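Hydroxynitrile lyase (Passiflora edulis, PDB 5Y02) probably catalyses the reversible cleavage of cyanohydrins such as (R)-mandelonitrile, which it binds here, into an aldehyde and hydrogen cyanide. Local coordinates at residues V7-F12 and I98-Y103; V11-K16 and F61-E66. All coordinates share one frame; numbering follows the deposited sequence.

Contact 1: residues V7-F12 and I98-Y103; sequences VRHIVF and IVVLNY. With MXN ((2R)-hydroxy(phenyl)ethanenitrile), chain M.
His9 is gripped at both ring nitrogens: ND1 donates one short bond, to Asn102 OD1 at 2.6 Å, and NE2 shares another with the hydroxyl of the bound cyanohydrin. The first lands on a lone pair of the amide oxygen, with ring and amide planes only 14° apart, so the imidazole is fixed in its rotation as well as its place. CG of His9 stands anti to the backbone N (chi1 173°), which carries NE2 out to the ligand hydroxyl, O10, also 2.6 Å away and near the ring plane; Tyr31 OH hydrogen-bonds the ligand as well. Asn102, whose ND2 is in turn bonded to Glu55 of the second subunit, is thus a second-shell residue that orients a first-shell one. An alanine in place of His9 would remove the ring donor to Asn102 OD1 and would probably leave the ligand hydroxyl less firmly placed. Val100 CG1 packs 3.5 Å from His9 CE1, while Val11 CG2 comes within 3.8 Å of the nitrile carbon C8, small branched groups that line the apolar wall of the pocket. The strands run antiparallel, first and last along the chain yet neighbours in the four-stranded sheet of the stress-responsive A/B barrel domain, 7-15 inner and 95-104 outermost within this chain; two copies of the domain make the dimeric alpha+beta barrel. Six backbone bonds join them, Ile10 N to Leu101 O being almost straight at 178°. On the face of Arg8, Ile10 and Phe12, Tyr103 takes the crowded first torsion, which lays its ring alongside Arg8, whose CB sits over one face in a CH-pi contact, 3.8 Å from the ring centroid. Tyr103 OH and Arg8 NE both reach Glu66 of the second subunit, and Phe12 CB rests on Val99 CG1 at 3.6 Å.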
ATOM      1  N   VAL A   7       3.097  12.483  -4.108  1.00 25.55           N
ATOM      2  CA  VAL A   7       3.382  11.087  -4.466  1.00 24.72           C
ATOM      3  C   VAL A   7       3.318  10.202  -3.232  1.00 23.12           C
ATOM      4  O   VAL A   7       3.999  10.491  -2.241  1.00 22.73           O
ATOM      5  CB  VAL A   7       4.818  10.941  -5.026  1.00 25.95           C
ATOM      6  CG1 VAL A   7       5.178   9.475  -5.249  1.00 26.98           C
ATOM      7  CG2 VAL A   7       5.001  11.733  -6.315  1.00 28.35           C
ATOM      8  N   ARG A   8       2.537   9.122  -3.308  1.00 20.71           N
ATOM      9  CA  ARG A   8       2.504   8.100  -2.279  1.00 19.25           C
ATOM     10  C   ARG A   8       3.477   6.994  -2.649  1.00 18.10           C
ATOM     11  O   ARG A   8       3.531   6.556  -3.794  1.00 17.19           O
ATOM     12  CB  ARG A   8       1.105   7.510  -2.123  1.00 21.53           C
ATOM     13  CG  ARG A   8       0.030   8.494  -1.693  1.00 23.63           C
ATOM     14  CD  ARG A   8       0.138   8.823  -0.204  1.00 25.41           C
ATOM     15  NE  ARG A   8      -0.333   7.737   0.656  1.00 24.35           N
ATOM     16  CZ  ARG A   8       0.074   7.517   1.909  1.00 27.99           C
ATOM     17  NH1 ARG A   8       1.011   8.273   2.494  1.00 27.01           N
ATOM     18  NH2 ARG A   8      -0.453   6.506   2.600  1.00 28.58           N
ATOM     19  N   HIS A   9       4.212   6.528  -1.655  1.00 16.47           N
ATOM     20  CA  HIS A   9       5.224   5.500  -1.821  1.00 16.72           C
ATOM     21  C   HIS A   9       4.839   4.392  -0.843  1.00 16.06           C
ATOM     22  O   HIS A   9       4.941   4.565   0.379  1.00 16.15           O
ATOM     23  CB  HIS A   9       6.596   6.105  -1.506  1.00 16.75           C
ATOM     24  CG  HIS A   9       7.731   5.127  -1.483  1.00 18.03           C
ATOM     25  ND1 HIS A   9       8.254   4.564  -2.626  1.00 17.82           N
ATOM     26  CD2 HIS A   9       8.518   4.702  -0.461  1.00 18.95           C
ATOM     27  CE1 HIS A   9       9.279   3.791  -2.306  1.00 18.26           C
ATOM     28  NE2 HIS A   9       9.463   3.857  -1.001  1.00 19.48           N
ATOM     29  N   ILE A  10       4.380   3.271  -1.392  1.00 15.83           N
ATOM     30  CA  ILE A  10       3.893   2.162  -0.590  1.00 15.68           C
ATOM     31  C   ILE A  10       4.698   0.918  -0.888  1.00 14.50           C
ATOM     32  O   ILE A  10       4.789   0.512  -2.024  1.00 14.62           O
ATOM     33  CB  ILE A  10       2.407   1.809  -0.831  1.00 16.70           C
ATOM     34  CG1 ILE A  10       1.522   3.056  -0.833  1.00 18.76           C
ATOM     35  CG2 ILE A  10       1.944   0.811   0.221  1.00 16.65           C
ATOM     36  CD1 ILE A  10       1.457   3.824   0.450  1.00 19.36           C
ATOM     37  N   VAL A  11       5.198   0.305   0.177  1.00 14.08           N
ATOM     38  CA  VAL A  11       6.063  -0.860   0.147  1.00 14.41           C
ATOM     39  C   VAL A  11       5.360  -1.970   0.914  1.00 13.74           C
ATOM     40  O   VAL A  11       4.905  -1.769   2.046  1.00 13.32           O
ATOM     41  CB  VAL A  11       7.409  -0.556   0.821  1.00 14.73           C
ATOM     42  CG1 VAL A  11       8.314  -1.792   0.844  1.00 15.12           C
ATOM     43  CG2 VAL A  11       8.080   0.616   0.118  1.00 15.22           C
ATOM     44  N   PHE A  12       5.259  -3.140   0.293  1.00 13.54           N
ATOM     45  CA  PHE A  12       4.902  -4.373   1.017  1.00 13.33           C
ATOM     46  C   PHE A  12       6.139  -5.284   0.975  1.00 13.09           C
ATOM     47  O   PHE A  12       6.746  -5.423  -0.075  1.00 13.92           O
ATOM     48  CB  PHE A  12       3.781  -5.170   0.339  1.00 13.72           C
ATOM     49  CG  PHE A  12       2.436  -4.501   0.265  1.00 13.74           C
ATOM     50  CD1 PHE A  12       2.082  -3.420   1.059  1.00 13.92           C
ATOM     51  CD2 PHE A  12       1.485  -5.033  -0.584  1.00 13.86           C
ATOM     52  CE1 PHE A  12       0.818  -2.872   0.980  1.00 14.39           C
ATOM     53  CE2 PHE A  12       0.209  -4.491  -0.657  1.00 14.66           C
ATOM     54  CZ  PHE A  12      -0.118  -3.408   0.123  1.00 14.38           C
ATOM     55  N   ILE A  98       9.295  -8.359  -2.134  1.00 17.40           N
ATOM     56  CA  ILE A  98       8.950  -6.947  -2.002  1.00 17.35           C
ATOM     57  C   ILE A  98       8.121  -6.519  -3.205  1.00 16.89           C
ATOM     58  O   ILE A  98       8.321  -7.020  -4.313  1.00 16.48           O
ATOM     59  CB  ILE A  98      10.214  -6.075  -1.846  1.00 18.25           C
ATOM     60  CG1 ILE A  98       9.837  -4.610  -1.550  1.00 18.34           C
ATOM     61  CG2 ILE A  98      11.113  -6.168  -3.079  1.00 19.66           C
ATOM     62  CD1 ILE A  98      11.018  -3.729  -1.266  1.00 19.12           C
ATOM     63  N   VAL A  99       7.154  -5.641  -2.971  1.00 15.76           N
ATOM     64  CA  VAL A  99       6.487  -4.925  -4.047  1.00 16.00           C
ATOM     65  C   VAL A  99       6.345  -3.465  -3.604  1.00 15.40           C
ATOM     66  O   VAL A  99       6.037  -3.202  -2.433  1.00 14.33           O
ATOM     67  CB  VAL A  99       5.131  -5.547  -4.438  1.00 17.29           C
ATOM     68  CG1 VAL A  99       4.195  -5.652  -3.246  1.00 18.50           C
ATOM     69  CG2 VAL A  99       4.467  -4.777  -5.563  1.00 18.12           C
ATOM     70  N   VAL A 100       6.600  -2.552  -4.535  1.00 15.34           N
ATOM     71  CA  VAL A 100       6.565  -1.112  -4.271  1.00 14.71           C
ATOM     72  C   VAL A 100       5.769  -0.424  -5.368  1.00 14.83           C
ATOM     73  O   VAL A 100       6.035  -0.630  -6.540  1.00 14.58           O
ATOM     74  CB  VAL A 100       7.990  -0.510  -4.222  1.00 15.04           C
ATOM     75  CG1 VAL A 100       7.939   0.930  -3.748  1.00 15.25           C
ATOM     76  CG2 VAL A 100       8.891  -1.323  -3.290  1.00 15.19           C
ATOM     77  N   LEU A 101       4.776   0.383  -4.994  1.00 14.97           N
ATOM     78  CA  LEU A 101       4.105   1.232  -5.947  1.00 14.96           C
ATOM     79  C   LEU A 101       4.322   2.679  -5.533  1.00 15.29           C
ATOM     80  O   LEU A 101       4.322   2.984  -4.340  1.00 16.06           O
ATOM     81  CB  LEU A 101       2.617   0.930  -6.055  1.00 14.82           C
ATOM     82  CG  LEU A 101       2.278  -0.160  -7.105  1.00 15.66           C
ATOM     83  CD1 LEU A 101       2.693  -1.523  -6.571  1.00 16.10           C
ATOM     84  CD2 LEU A 101       0.802  -0.155  -7.450  1.00 16.71           C
ATOM     85  N   ASN A 102       4.509   3.531  -6.529  1.00 15.52           N
ATOM     86  CA  ASN A 102       4.600   4.980  -6.336  1.00 15.90           C
ATOM     87  C   ASN A 102       3.537   5.610  -7.199  1.00 15.59           C
ATOM     88  O   ASN A 102       3.479   5.303  -8.380  1.00 14.96           O
ATOM     89  CB  ASN A 102       5.959   5.473  -6.805  1.00 17.08           C
ATOM     90  CG  ASN A 102       7.075   4.990  -5.916  1.00 17.91           C
ATOM     91  OD1 ASN A 102       7.195   5.435  -4.788  1.00 21.37           O
ATOM     92  ND2 ASN A 102       7.877   4.061  -6.412  1.00 18.03           N
ATOM     93  N   TYR A 103       2.683   6.466  -6.632  1.00 16.36           N
ATOM     94  CA  TYR A 103       1.569   7.032  -7.415  1.00 17.17           C
ATOM     95  C   TYR A 103       1.143   8.404  -6.945  1.00 18.20           C
ATOM     96  O   TYR A 103       1.273   8.731  -5.750  1.00 17.14           O
ATOM     97  CB  TYR A 103       0.345   6.107  -7.398  1.00 18.21           C
ATOM     98  CG  TYR A 103      -0.110   5.715  -6.018  1.00 19.15           C
ATOM     99  CD1 TYR A 103       0.532   4.675  -5.351  1.00 19.95           C
ATOM    100  CD2 TYR A 103      -1.171   6.350  -5.383  1.00 20.06           C
ATOM    101  CE1 TYR A 103       0.140   4.274  -4.102  1.00 20.52           C
ATOM    102  CE2 TYR A 103      -1.580   5.939  -4.105  1.00 20.83           C
ATOM    103  CZ  TYR A 103      -0.904   4.891  -3.485  1.00 20.36           C
ATOM    104  OH  TYR A 103      -1.216   4.411  -2.216  1.00 23.44           O
TER
HETATM  105  C1  MXN M 201      13.347   2.398   0.560  1.00 27.71           C
HETATM  106  C2  MXN M 201      14.352   1.480   0.271  1.00 27.64           C
HETATM  107  C3  MXN M 201      15.691   1.874   0.248  1.00 27.84           C
HETATM  108  C4  MXN M 201      16.018   3.196   0.531  1.00 26.04           C
HETATM  109  C5  MXN M 201      15.022   4.122   0.807  1.00 26.86           C
HETATM  110  C6  MXN M 201      13.687   3.732   0.827  1.00 28.24           C
HETATM  111  C7  MXN M 201      11.937   1.930   0.529  1.00 29.36           C
HETATM  112  C8  MXN M 201      11.698   1.472  -0.859  1.00 29.91           C
HETATM  113  N9  MXN M 201      11.520   1.118  -1.958  1.00 30.58           N
HETATM  114  O10 MXN M 201      11.032   3.002   0.853  1.00 30.85           O

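Contact 2: residues V11-K16 and F61-E66; sequences VFNRYK and FTHAYE
Tyr65 OH lies at the middle of a hydrogen-bonded chain of three side chains. It donates to Asn13 OD1 at 2.8 Å and accepts from Tyr15 OH at 2.7 Å, the two tyrosines meeting tip to tip. The bond to Asn13 is not ideal, since the hydroxyl stands 38° out of the plane of the amide carbonyl; Asn13 holds its CG in the crowded position between backbone N and carbonyl carbon. An amide suits this place because its oxygen accepts from Tyr65 while the flat NH2 end lies over the centre of one face of the Tyr15 ring. Tyr15 also turns an edge onto the face of His63 in a T-shaped pair, ring centroids 5.0 Å apart and planes at 87°.

What positions these rings is the backbone. Val11 and Tyr65 form an antiparallel hydrogen-bonded pair, and then a classic beta bulge interrupts the pattern: Asn13 O accepts from both Thr62 N, at 2.9 Å, and His63 N, at 3.2 Å. Thr62 OG1 bonds His63 ND1 at 2.7 Å, steadying that ring, and a water links the same hydroxyl to Tyr15 N. On the face of Phe12 and Ala64 the contact is apolar, the small methyl of Ala64 resting 3.8 Å from Phe12 CD1; the Phe12 ring also stacks on Phe12 of the second subunit.

Outward on the other face, Ile24 and Ile28 of helix 21-37 and Phe91 of helix 82-91 pack against Tyr15, while strand 44-48 adjoins strand 63-69 and sets Trp46 beside His63 and Tyr65.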
ATOM      1  N   VAL A  11       5.198   0.305   0.177  1.00 14.08           N
ATOM      2  CA  VAL A  11       6.063  -0.860   0.147  1.00 14.41           C
ATOM      3  C   VAL A  11       5.360  -1.970   0.914  1.00 13.74           C
ATOM      4  O   VAL A  11       4.905  -1.769   2.046  1.00 13.32           O
ATOM      5  CB  VAL A  11       7.409  -0.556   0.821  1.00 14.73           C
ATOM      6  CG1 VAL A  11       8.314  -1.792   0.844  1.00 15.12           C
ATOM      7  CG2 VAL A  11       8.080   0.616   0.118  1.00 15.22           C
ATOM      8  N   PHE A  12       5.259  -3.140   0.293  1.00 13.54           N
ATOM      9  CA  PHE A  12       4.902  -4.373   1.017  1.00 13.33           C
ATOM     10  C   PHE A  12       6.139  -5.284   0.975  1.00 13.09           C
ATOM     11  O   PHE A  12       6.746  -5.423  -0.075  1.00 13.92           O
ATOM     12  CB  PHE A  12       3.781  -5.170   0.339  1.00 13.72           C
ATOM     13  CG  PHE A  12       2.436  -4.501   0.265  1.00 13.74           C
ATOM     14  CD1 PHE A  12       2.082  -3.420   1.059  1.00 13.92           C
ATOM     15  CD2 PHE A  12       1.485  -5.033  -0.584  1.00 13.86           C
ATOM     16  CE1 PHE A  12       0.818  -2.872   0.980  1.00 14.39           C
ATOM     17  CE2 PHE A  12       0.209  -4.491  -0.657  1.00 14.66           C
ATOM     18  CZ  PHE A  12      -0.118  -3.408   0.123  1.00 14.38           C
ATOM     19  N   ASN A  13       6.497  -5.915   2.087  1.00 13.62           N
ATOM     20  CA  ASN A  13       7.567  -6.905   2.074  1.00 13.58           C
ATOM     21  C   ASN A  13       7.301  -8.097   2.981  1.00 13.49           C
ATOM     22  O   ASN A  13       6.316  -8.148   3.728  1.00 12.44           O
ATOM     23  CB  ASN A  13       8.951  -6.263   2.355  1.00 13.96           C
ATOM     24  CG  ASN A  13       9.293  -6.187   3.827  1.00 14.38           C
ATOM     25  OD1 ASN A  13       8.443  -5.907   4.654  1.00 14.67           O
ATOM     26  ND2 ASN A  13      10.573  -6.435   4.164  1.00 15.23           N
ATOM     27  N   ARG A  14       8.204  -9.059   2.853  1.00 13.14           N
ATOM     28  CA  ARG A  14       8.316 -10.209   3.692  1.00 14.48           C
ATOM     29  C   ARG A  14       9.811 -10.348   3.937  1.00 14.17           C
ATOM     30  O   ARG A  14      10.596 -10.228   2.993  1.00 14.22           O
ATOM     31  CB  ARG A  14       7.798 -11.453   2.958  1.00 16.03           C
ATOM     32  CG  ARG A  14       7.737 -12.702   3.825  1.00 17.20           C
ATOM     33  CD  ARG A  14       7.571 -13.953   2.960  1.00 19.58           C
ATOM     34  NE  ARG A  14       7.593 -15.124   3.827  1.00 21.37           N
ATOM     35  CZ  ARG A  14       6.559 -15.570   4.543  1.00 24.54           C
ATOM     36  NH1 ARG A  14       5.360 -14.975   4.495  1.00 24.33           N
ATOM     37  NH2 ARG A  14       6.725 -16.637   5.334  1.00 26.41           N
ATOM     38  N   TYR A  15      10.184 -10.557   5.192  1.00 14.95           N
ATOM     39  CA  TYR A  15      11.584 -10.671   5.590  1.00 15.31           C
ATOM     40  C   TYR A  15      12.118 -12.079   5.411  1.00 16.08           C
ATOM     41  O   TYR A  15      11.381 -13.060   5.526  1.00 15.88           O
ATOM     42  CB  TYR A  15      11.787 -10.224   7.034  1.00 14.92           C
ATOM     43  CG  TYR A  15      11.697  -8.727   7.161  1.00 15.39           C
ATOM     44  CD1 TYR A  15      12.795  -7.926   6.839  1.00 15.76           C
ATOM     45  CD2 TYR A  15      10.510  -8.101   7.550  1.00 15.07           C
ATOM     46  CE1 TYR A  15      12.729  -6.546   6.924  1.00 15.91           C
ATOM     47  CE2 TYR A  15      10.435  -6.717   7.656  1.00 15.52           C
ATOM     48  CZ  TYR A  15      11.540  -5.947   7.335  1.00 16.25           C
ATOM     49  OH  TYR A  15      11.481  -4.577   7.393  1.00 16.39           O
ATOM     50  N   LYS A  16      13.424 -12.157   5.168  1.00 16.45           N
ATOM     51  CA  LYS A  16      14.099 -13.450   5.096  1.00 17.34           C
ATOM     52  C   LYS A  16      13.972 -14.164   6.435  1.00 16.35           C
ATOM     53  O   LYS A  16      14.080 -13.541   7.488  1.00 16.16           O
ATOM     54  CB  LYS A  16      15.557 -13.239   4.763  1.00 19.46           C
ATOM     55  CG  LYS A  16      15.768 -12.565   3.418  1.00 21.74           C
ATOM     56  CD  LYS A  16      16.369 -13.471   2.397  1.00 23.36           C
ATOM     57  CE  LYS A  16      16.513 -12.739   1.088  1.00 25.39           C
ATOM     58  NZ  LYS A  16      17.533 -13.376   0.232  1.00 29.84           N
ATOM     59  N   PHE A  61       2.964 -11.507   2.031  1.00 16.09           N
ATOM     60  CA  PHE A  61       3.525 -10.248   2.529  1.00 16.18           C
ATOM     61  C   PHE A  61       3.081 -10.019   3.970  1.00 15.52           C
ATOM     62  O   PHE A  61       1.921 -10.245   4.326  1.00 17.24           O
ATOM     63  CB  PHE A  61       3.138  -9.079   1.623  1.00 15.68           C
ATOM     64  CG  PHE A  61       3.747  -9.160   0.257  1.00 16.39           C
ATOM     65  CD1 PHE A  61       5.069  -8.729   0.050  1.00 15.84           C
ATOM     66  CD2 PHE A  61       3.037  -9.685  -0.815  1.00 16.20           C
ATOM     67  CE1 PHE A  61       5.650  -8.810  -1.197  1.00 16.23           C
ATOM     68  CE2 PHE A  61       3.617  -9.772  -2.077  1.00 17.08           C
ATOM     69  CZ  PHE A  61       4.926  -9.340  -2.266  1.00 16.52           C
ATOM     70  N   THR A  62       4.014  -9.593   4.807  1.00 15.00           N
ATOM     71  CA  THR A  62       3.759  -9.451   6.235  1.00 14.95           C
ATOM     72  C   THR A  62       3.743  -8.019   6.743  1.00 14.56           C
ATOM     73  O   THR A  62       3.137  -7.772   7.774  1.00 14.96           O
ATOM     74  CB  THR A  62       4.786 -10.226   7.057  1.00 15.15           C
ATOM     75  OG1 THR A  62       6.094  -9.744   6.754  1.00 14.88           O
ATOM     76  CG2 THR A  62       4.709 -11.738   6.688  1.00 16.00           C
ATOM     77  N   HIS A  63       4.433  -7.124   6.051  1.00 13.73           N
ATOM     78  CA  HIS A  63       4.620  -5.742   6.477  1.00 14.46           C
ATOM     79  C   HIS A  63       4.280  -4.772   5.350  1.00 14.17           C
ATOM     80  O   HIS A  63       4.536  -5.048   4.154  1.00 13.70           O
ATOM     81  CB  HIS A  63       6.065  -5.501   6.816  1.00 14.28           C
ATOM     82  CG  HIS A  63       6.524  -6.138   8.081  1.00 15.66           C
ATOM     83  ND1 HIS A  63       6.687  -7.502   8.217  1.00 15.28           N
ATOM     84  CD2 HIS A  63       6.933  -5.584   9.250  1.00 15.91           C
ATOM     85  CE1 HIS A  63       7.157  -7.756   9.426  1.00 16.27           C
ATOM     86  NE2 HIS A  63       7.316  -6.614  10.071  1.00 16.40           N
ATOM     87  N   ALA A  64       3.699  -3.635   5.741  1.00 13.68           N
ATOM     88  CA  ALA A  64       3.461  -2.521   4.839  1.00 13.69           C
ATOM     89  C   ALA A  64       4.100  -1.264   5.418  1.00 13.87           C
ATOM     90  O   ALA A  64       4.134  -1.081   6.646  1.00 12.92           O
ATOM     91  CB  ALA A  64       1.972  -2.287   4.638  1.00 13.93           C
ATOM     92  N   TYR A  65       4.576  -0.421   4.519  1.00 13.86           N
ATOM     93  CA  TYR A  65       5.185   0.869   4.878  1.00 14.95           C
ATOM     94  C   TYR A  65       4.659   1.911   3.895  1.00 15.75           C
ATOM     95  O   TYR A  65       4.690   1.697   2.674  1.00 15.46           O
ATOM     96  CB  TYR A  65       6.712   0.806   4.800  1.00 14.72           C
ATOM     97  CG  TYR A  65       7.307  -0.465   5.330  1.00 14.78           C
ATOM     98  CD1 TYR A  65       7.334  -1.611   4.530  1.00 14.98           C
ATOM     99  CD2 TYR A  65       7.841  -0.550   6.610  1.00 14.80           C
ATOM    100  CE1 TYR A  65       7.875  -2.792   4.981  1.00 15.52           C
ATOM    101  CE2 TYR A  65       8.392  -1.744   7.074  1.00 15.19           C
ATOM    102  CZ  TYR A  65       8.407  -2.863   6.246  1.00 15.36           C
ATOM    103  OH  TYR A  65       8.931  -4.066   6.650  1.00 15.74           O
ATOM    104  N   GLU A  66       4.224   3.052   4.419  1.00 15.49           N
ATOM    105  CA  GLU A  66       3.687   4.111   3.591  1.00 16.34           C
ATOM    106  C   GLU A  66       4.422   5.407   3.900  1.00 17.16           C
ATOM    107  O   GLU A  66       4.769   5.677   5.064  1.00 16.20           O
ATOM    108  CB  GLU A  66       2.177   4.279   3.841  1.00 19.06           C
ATOM    109  CG  GLU A  66       1.773   4.303   5.309  1.00 21.30           C
ATOM    110  CD  GLU A  66       0.296   4.578   5.514  1.00 24.30           C
ATOM    111  OE1 GLU A  66      -0.078   5.768   5.528  1.00 26.52           O
ATOM    112  OE2 GLU A  66      -0.495   3.605   5.613  1.00 26.92           O
TER
HETATM  113  O   HOH W   1       8.221 -11.394   7.121  1.00 15.34           O

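Contacts 1 and 2 are both buried and use the two sides of one strand: 7-15 pairs with 95-104 in contact 1 and with 63-69 in contact 2, being an inner strand with a partner on each side. Contact 1 is regular and serves the ligand directly through its helix-facing side chains; contact 2 carries the bulge and the hydrogen-bonded chain Tyr15-Tyr65-Asn13 toward the end of the strand, reaching the ligand through Val11, which both share. The two contacts also touch on the dimer-facing side, where Glu66 of contact 2 meets Ile10 and pairs with Arg8, which also pairs with Glu66 of the second subunit. These charges and the Phe12 stack share that side, at separate places.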